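Local coordinates for N-acyl-D-glutamate deacylase (Bordetella bronchiseptica, PDB 3GIP), which catalyses the hydrolysis of N-acyl-D-glutamate to D-glutamate and a carboxylate, as a zinc-containing member of the amidohydrolase superfamily, at residues I302-S307 and A339-F344; E316-I321 and T331-L336. All blocks are in the same frame, centred on the assembly; numbering follows the deposited sequence.

In the fold
Both contacts lie in one excursion of the chain between strands 277-281 and 360-362 of the TIM-barrel part. Contact 1 pairs strands 303-307 and 339-343 and closes a loop. Contact 2 is nested inside that loop and joins helices 318-325 and 329-336. Both are buried, but the centre of contact 2 lies farther from the centre of the chain, about 29 Å against 19 Å, and its helices carry exposed outer residues. Contact 1 is held by backbone hydrogen bonds, an indole lying over the neighbouring strand and a few apolar contacts. Contact 2 is wholly apolar. They meet directly: Ser307 OG hydrogen-bonds Leu336 O, Ile302 O hydrogen-bonds Leu318 N, and Ile304 packs on Ile321.

Contact 1. Residues I302-S307 and A339-F344; sequences IRITWS and AGAIYF
Trp306 lays its indole over the backbone of Ala339 and Gly340. Ala339 CA stands 3.5 Å from the centroid of the six-membered ring of Trp306, almost on its normal, a CH-pi contact. Gly340 has no side chain, and its CA comes to 3.2 Å from Trp306 NE1. CG of Trp306 lies between the backbone N and the carbonyl carbon (chi1 64°), and the ring beyond it comes back over the neighbouring strand. Beside it, Thr305 CG2 presses on Ile342 CG1 at 3.5 Å, tighter than usual, and the two side chains cross at about a right angle.

The strands pair antiparallel in a three-stranded sheet, with 339-343 between 287-290 and 303-307. Ile342 N hydrogen-bonds Arg303 O at 2.8 Å, and Arg303 N returns the bond to Ile342 O. At the corner, Thr305 N hydrogen-bonds Gly340 O at 2.9 Å; the N-H is straight at 173°, but the donor lies above the carbonyl plane.

On the face that carries Ala341, the loop residue Ile302 brings CG2 to 3.6 Å from Ala341 CB. Tyr343 OH hydrogen-bonds Ile290 O and Ile292 N; the Tyr343 side chain is about 11 Å from the zinc ion.

Packing between the strands is looser at the Arg303 and Phe344 end. There Arg303 CB only approaches the edge of the Phe344 ring, 4.3 Å from CE2. The Arg303 guanidinium reaches out to Tyr317 OH, and Phe344 meets Trp442 edge-to-face.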
loop_
_atom_site.group_PDB
_atom_site.type_symbol
_atom_site.label_atom_id
_atom_site.label_comp_id
_atom_site.label_asym_id
_atom_site.label_seq_id
_atom_site.Cartn_x
_atom_site.Cartn_y
_atom_site.Cartn_z
ATOM N N ILE A 302 -4.717 19.871 12.539
ATOM C CA ILE A 302 -4.876 18.435 12.723
ATOM C C ILE A 302 -6.385 18.226 12.579
ATOM O O ILE A 302 -7.176 18.852 13.288
ATOM C CB ILE A 302 -4.389 17.996 14.124
ATOM C CG1 ILE A 302 -2.859 18.078 14.173
ATOM C CG2 ILE A 302 -4.857 16.572 14.429
ATOM C CD1 ILE A 302 -2.273 17.870 15.570
ATOM N N ARG A 303 -6.783 17.369 11.643
ATOM C CA ARG A 303 -8.199 17.130 11.388
ATOM C C ARG A 303 -8.566 15.687 11.706
ATOM O O ARG A 303 -7.952 14.754 11.201
ATOM C CB ARG A 303 -8.531 17.462 9.924
ATOM C CG ARG A 303 -10.018 17.444 9.617
ATOM C CD ARG A 303 -10.310 17.675 8.142
ATOM N NE ARG A 303 -10.256 19.084 7.755
ATOM C CZ ARG A 303 -10.488 19.512 6.517
ATOM N NH1 ARG A 303 -10.781 18.633 5.566
ATOM N NH2 ARG A 303 -10.447 20.808 6.227
ATOM N N ILE A 304 -9.580 15.516 12.546
ATOM C CA ILE A 304 -10.011 14.189 12.970
ATOM C C ILE A 304 -10.628 13.344 11.856
ATOM O O ILE A 304 -11.449 13.821 11.076
ATOM C CB ILE A 304 -11.008 14.314 14.149
ATOM C CG1 ILE A 304 -10.380 15.166 15.263
ATOM C CG2 ILE A 304 -11.386 12.936 14.679
ATOM C CD1 ILE A 304 -9.015 14.671 15.747
ATOM N N THR A 305 -10.212 12.082 11.785
ATOM C CA THR A 305 -10.728 11.148 10.785
ATOM C C THR A 305 -11.716 10.174 11.426
ATOM O O THR A 305 -12.565 9.591 10.748
ATOM C CB THR A 305 -9.589 10.346 10.134
ATOM O OG1 THR A 305 -8.766 9.769 11.153
ATOM C CG2 THR A 305 -8.738 11.252 9.260
ATOM N N TRP A 306 -11.582 9.996 12.737
ATOM C CA TRP A 306 -12.467 9.127 13.513
ATOM C C TRP A 306 -12.129 9.276 14.989
ATOM O O TRP A 306 -11.031 9.684 15.333
ATOM C CB TRP A 306 -12.316 7.648 13.112
ATOM C CG TRP A 306 -10.960 7.042 13.386
ATOM C CD1 TRP A 306 -9.865 7.095 12.575
ATOM C CD2 TRP A 306 -10.556 6.304 14.553
ATOM N NE1 TRP A 306 -8.806 6.440 13.158
ATOM C CE2 TRP A 306 -9.202 5.944 14.372
ATOM C CE3 TRP A 306 -11.208 5.914 15.734
ATOM C CZ2 TRP A 306 -8.485 5.211 15.325
ATOM C CZ3 TRP A 306 -10.492 5.184 16.682
ATOM C CH2 TRP A 306 -9.144 4.841 16.470
ATOM N N SER A 307 -13.091 8.964 15.853
ATOM C CA SER A 307 -12.901 9.025 17.302
ATOM C C SER A 307 -13.946 8.125 17.942
ATOM O O SER A 307 -15.146 8.319 17.749
ATOM C CB SER A 307 -13.075 10.449 17.840
ATOM O OG SER A 307 -13.109 10.439 19.265
ATOM N N ALA A 339 -8.433 7.754 18.500
ATOM C CA ALA A 339 -8.888 8.475 17.321
ATOM C C ALA A 339 -7.829 8.480 16.230
ATOM O O ALA A 339 -6.731 7.958 16.409
ATOM C CB ALA A 339 -9.236 9.911 17.702
ATOM N N GLY A 340 -8.182 9.074 15.096
ATOM C CA GLY A 340 -7.262 9.172 13.979
ATOM C C GLY A 340 -7.310 10.597 13.469
ATOM O O GLY A 340 -8.236 11.346 13.801
ATOM N N ALA A 341 -6.321 10.982 12.667
ATOM C CA ALA A 341 -6.282 12.336 12.131
ATOM C C ALA A 341 -5.461 12.445 10.861
ATOM O O ALA A 341 -4.721 11.529 10.496
ATOM C CB ALA A 341 -5.711 13.287 13.178
ATOM N N ILE A 342 -5.614 13.583 10.190
ATOM C CA ILE A 342 -4.860 13.891 8.989
ATOM C C ILE A 342 -3.913 15.003 9.417
ATOM O O ILE A 342 -4.309 15.935 10.128
ATOM C CB ILE A 342 -5.767 14.397 7.844
ATOM C CG1 ILE A 342 -6.629 13.244 7.323
ATOM C CG2 ILE A 342 -4.912 14.985 6.714
ATOM C CD1 ILE A 342 -7.693 13.659 6.336
ATOM N N TYR A 343 -2.661 14.883 8.996
ATOM C CA TYR A 343 -1.621 15.843 9.329
ATOM C C TYR A 343 -1.126 16.499 8.046
ATOM O O TYR A 343 -0.437 15.872 7.247
ATOM C CB TYR A 343 -0.461 15.119 10.020
ATOM C CG TYR A 343 -0.878 14.375 11.267
ATOM C CD1 TYR A 343 -0.971 15.029 12.495
ATOM C CD2 TYR A 343 -1.197 13.017 11.215
ATOM C CE1 TYR A 343 -1.369 14.348 13.643
ATOM C CE2 TYR A 343 -1.598 12.328 12.361
ATOM C CZ TYR A 343 -1.678 12.997 13.567
ATOM O OH TYR A 343 -2.054 12.313 14.703
ATOM N N PHE A 344 -1.495 17.760 7.853
ATOM C CA PHE A 344 -1.096 18.514 6.667
ATOM C C PHE A 344 0.286 19.078 6.954
ATOM O O PHE A 344 0.423 20.221 7.385
ATOM C CB PHE A 344 -2.121 19.624 6.426
ATOM C CG PHE A 344 -3.501 19.103 6.144
ATOM C CD1 PHE A 344 -3.806 18.554 4.899
ATOM C CD2 PHE A 344 -4.483 19.111 7.133
ATOM C CE1 PHE A 344 -5.063 18.022 4.641
ATOM C CE2 PHE A 344 -5.747 18.579 6.883
ATOM C CZ PHE A 344 -6.038 18.034 5.635
#

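Contact 2. Residues E316-I321 and T331-L336; sequences EYLADI and TAARRL
Two short consecutive helices, 318-325 and 329-336, pack in part through Leu318 and Ile321 of the first and Ala332, Ala333 and Leu336 of the second. They are part of the excursion that also carries the small sheet of strands 303-307 and 339-343. Leu318 does most of the touching, chiefly with CD1. Its CG is anti to the backbone N (chi1 179°), and chi2 of 63° sets CD1, which meets three residues of the facing helix. It is 4.0 Å from Ala332 CB. It also lies 3.8 Å from the backbone N of Ala333. Leu336 CD1 is 3.9 Å from Leu318 CD1, and these two leucines cross at a slant. Ile321 comes in differently: it faces Leu336 tip to tip, with the two CD1 methyls 4.0 Å apart. Leu336 CD1 therefore touches both Leu318 and Ile321. The small Ala332 and Ala333 are consistent with the close approach here, with CA of Ile321 and CA of Ala332 7.0 Å apart.

Ile304 of the sheet touches Leu336, while Trp325, further along the first helix, also touches Ala332 and Leu336. Tyr317 is the N-cap residue of the first helix, and its O accepts the N-H of Ile321. No hydrogen bond or charge pair crosses between the segments, so their mutual hold rests on methyl contacts at ordinary van der Waals distance and on burial of apolar surface.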
loop_
_atom_site.group_PDB
_atom_site.type_symbol
_atom_site.label_atom_id
_atom_site.label_comp_id
_atom_site.label_asym_id
_atom_site.label_seq_id
_atom_site.Cartn_x
_atom_site.Cartn_y
_atom_site.Cartn_z
ATOM N N GLU A 316 -13.556 17.476 11.996
ATOM C CA GLU A 316 -13.277 18.720 12.709
ATOM C C GLU A 316 -11.798 18.930 13.032
ATOM O O GLU A 316 -11.028 17.974 13.123
ATOM C CB GLU A 316 -14.097 18.762 14.005
ATOM C CG GLU A 316 -15.600 18.737 13.762
ATOM C CD GLU A 316 -16.429 18.751 15.039
ATOM O OE1 GLU A 316 -15.853 18.760 16.146
ATOM O OE2 GLU A 316 -17.674 18.751 14.928
ATOM N N TYR A 317 -11.411 20.194 13.188
ATOM C CA TYR A 317 -10.039 20.557 13.529
ATOM C C TYR A 317 -9.842 20.446 15.034
ATOM O O TYR A 317 -10.709 20.860 15.811
ATOM C CB TYR A 317 -9.736 22.005 13.132
ATOM C CG TYR A 317 -9.614 22.257 11.651
ATOM C CD1 TYR A 317 -8.681 21.568 10.879
ATOM C CD2 TYR A 317 -10.408 23.218 11.024
ATOM C CE1 TYR A 317 -8.534 21.829 9.516
ATOM C CE2 TYR A 317 -10.272 23.487 9.660
ATOM C CZ TYR A 317 -9.333 22.789 8.917
ATOM O OH TYR A 317 -9.192 23.048 7.573
ATOM N N LEU A 318 -8.695 19.909 15.440
ATOM C CA LEU A 318 -8.380 19.763 16.856
ATOM C C LEU A 318 -8.474 21.105 17.583
ATOM O O LEU A 318 -8.963 21.171 18.709
ATOM C CB LEU A 318 -6.973 19.179 17.027
ATOM C CG LEU A 318 -6.471 18.993 18.465
ATOM C CD1 LEU A 318 -7.356 17.984 19.184
ATOM C CD2 LEU A 318 -5.022 18.521 18.448
ATOM N N ALA A 319 -8.007 22.176 16.946
ATOM C CA ALA A 319 -8.057 23.493 17.578
ATOM C C ALA A 319 -9.485 23.967 17.823
ATOM O O ALA A 319 -9.756 24.617 18.833
ATOM C CB ALA A 319 -7.304 24.517 16.731
ATOM N N ASP A 320 -10.397 23.646 16.906
ATOM C CA ASP A 320 -11.795 24.046 17.057
ATOM C C ASP A 320 -12.450 23.245 18.173
ATOM O O ASP A 320 -13.249 23.776 18.944
ATOM C CB ASP A 320 -12.582 23.823 15.758
ATOM C CG ASP A 320 -12.200 24.799 14.662
ATOM O OD1 ASP A 320 -11.526 25.811 14.957
ATOM O OD2 ASP A 320 -12.591 24.558 13.500
ATOM N N ILE A 321 -12.115 21.960 18.250
ATOM C CA ILE A 321 -12.670 21.096 19.281
ATOM C C ILE A 321 -12.213 21.596 20.649
ATOM O O ILE A 321 -13.022 21.762 21.564
ATOM C CB ILE A 321 -12.202 19.643 19.089
ATOM C CG1 ILE A 321 -12.739 19.102 17.764
ATOM C CG2 ILE A 321 -12.682 18.784 20.259
ATOM C CD1 ILE A 321 -12.118 17.776 17.336
ATOM N N THR A 331 -4.973 18.260 25.657
ATOM C CA THR A 331 -6.018 17.693 26.500
ATOM C C THR A 331 -7.166 17.192 25.631
ATOM O O THR A 331 -7.696 16.107 25.856
ATOM C CB THR A 331 -6.551 18.742 27.492
ATOM O OG1 THR A 331 -5.502 19.098 28.402
ATOM C CG2 THR A 331 -7.739 18.198 28.279
ATOM N N ALA A 332 -7.549 17.985 24.637
ATOM C CA ALA A 332 -8.631 17.592 23.746
ATOM C C ALA A 332 -8.250 16.314 23.004
ATOM O O ALA A 332 -9.070 15.410 22.854
ATOM C CB ALA A 332 -8.929 18.710 22.748
ATOM N N ALA A 333 -7.004 16.241 22.543
ATOM C CA ALA A 333 -6.536 15.061 21.818
ATOM C C ALA A 333 -6.639 13.820 22.699
ATOM O O ALA A 333 -7.014 12.745 22.235
ATOM C CB ALA A 333 -5.090 15.262 21.356
ATOM N N ARG A 334 -6.303 13.972 23.976
ATOM C CA ARG A 334 -6.374 12.851 24.903
ATOM C C ARG A 334 -7.818 12.415 25.138
ATOM O O ARG A 334 -8.093 11.224 25.284
ATOM C CB ARG A 334 -5.706 13.225 26.227
ATOM C CG ARG A 334 -4.202 13.389 26.099
ATOM C CD ARG A 334 -3.582 13.981 27.353
ATOM N NE ARG A 334 -2.137 14.136 27.209
ATOM C CZ ARG A 334 -1.385 14.898 27.997
ATOM N NH1 ARG A 334 -1.940 15.581 28.990
ATOM N NH2 ARG A 334 -0.077 14.975 27.792
ATOM N N ARG A 335 -8.742 13.372 25.162
ATOM C CA ARG A 335 -10.149 13.048 25.375
ATOM C C ARG A 335 -10.758 12.372 24.153
ATOM O O ARG A 335 -11.732 11.628 24.267
ATOM C CB ARG A 335 -10.952 14.309 25.703
ATOM C CG ARG A 335 -10.586 14.969 27.018
ATOM C CD ARG A 335 -11.522 16.136 27.295
ATOM N NE ARG A 335 -11.116 16.916 28.460
ATOM C CZ ARG A 335 -11.726 18.030 28.854
ATOM N NH1 ARG A 335 -12.771 18.488 28.176
ATOM N NH2 ARG A 335 -11.289 18.694 29.916
ATOM N N LEU A 336 -10.179 12.638 22.985
ATOM C CA LEU A 336 -10.658 12.061 21.731
ATOM C C LEU A 336 -10.193 10.626 21.518
ATOM O O LEU A 336 -10.764 9.899 20.706
ATOM C CB LEU A 336 -10.179 12.914 20.551
ATOM C CG LEU A 336 -10.840 14.281 20.369
ATOM C CD1 LEU A 336 -10.012 15.124 19.405
ATOM C CD2 LEU A 336 -12.260 14.098 19.851
#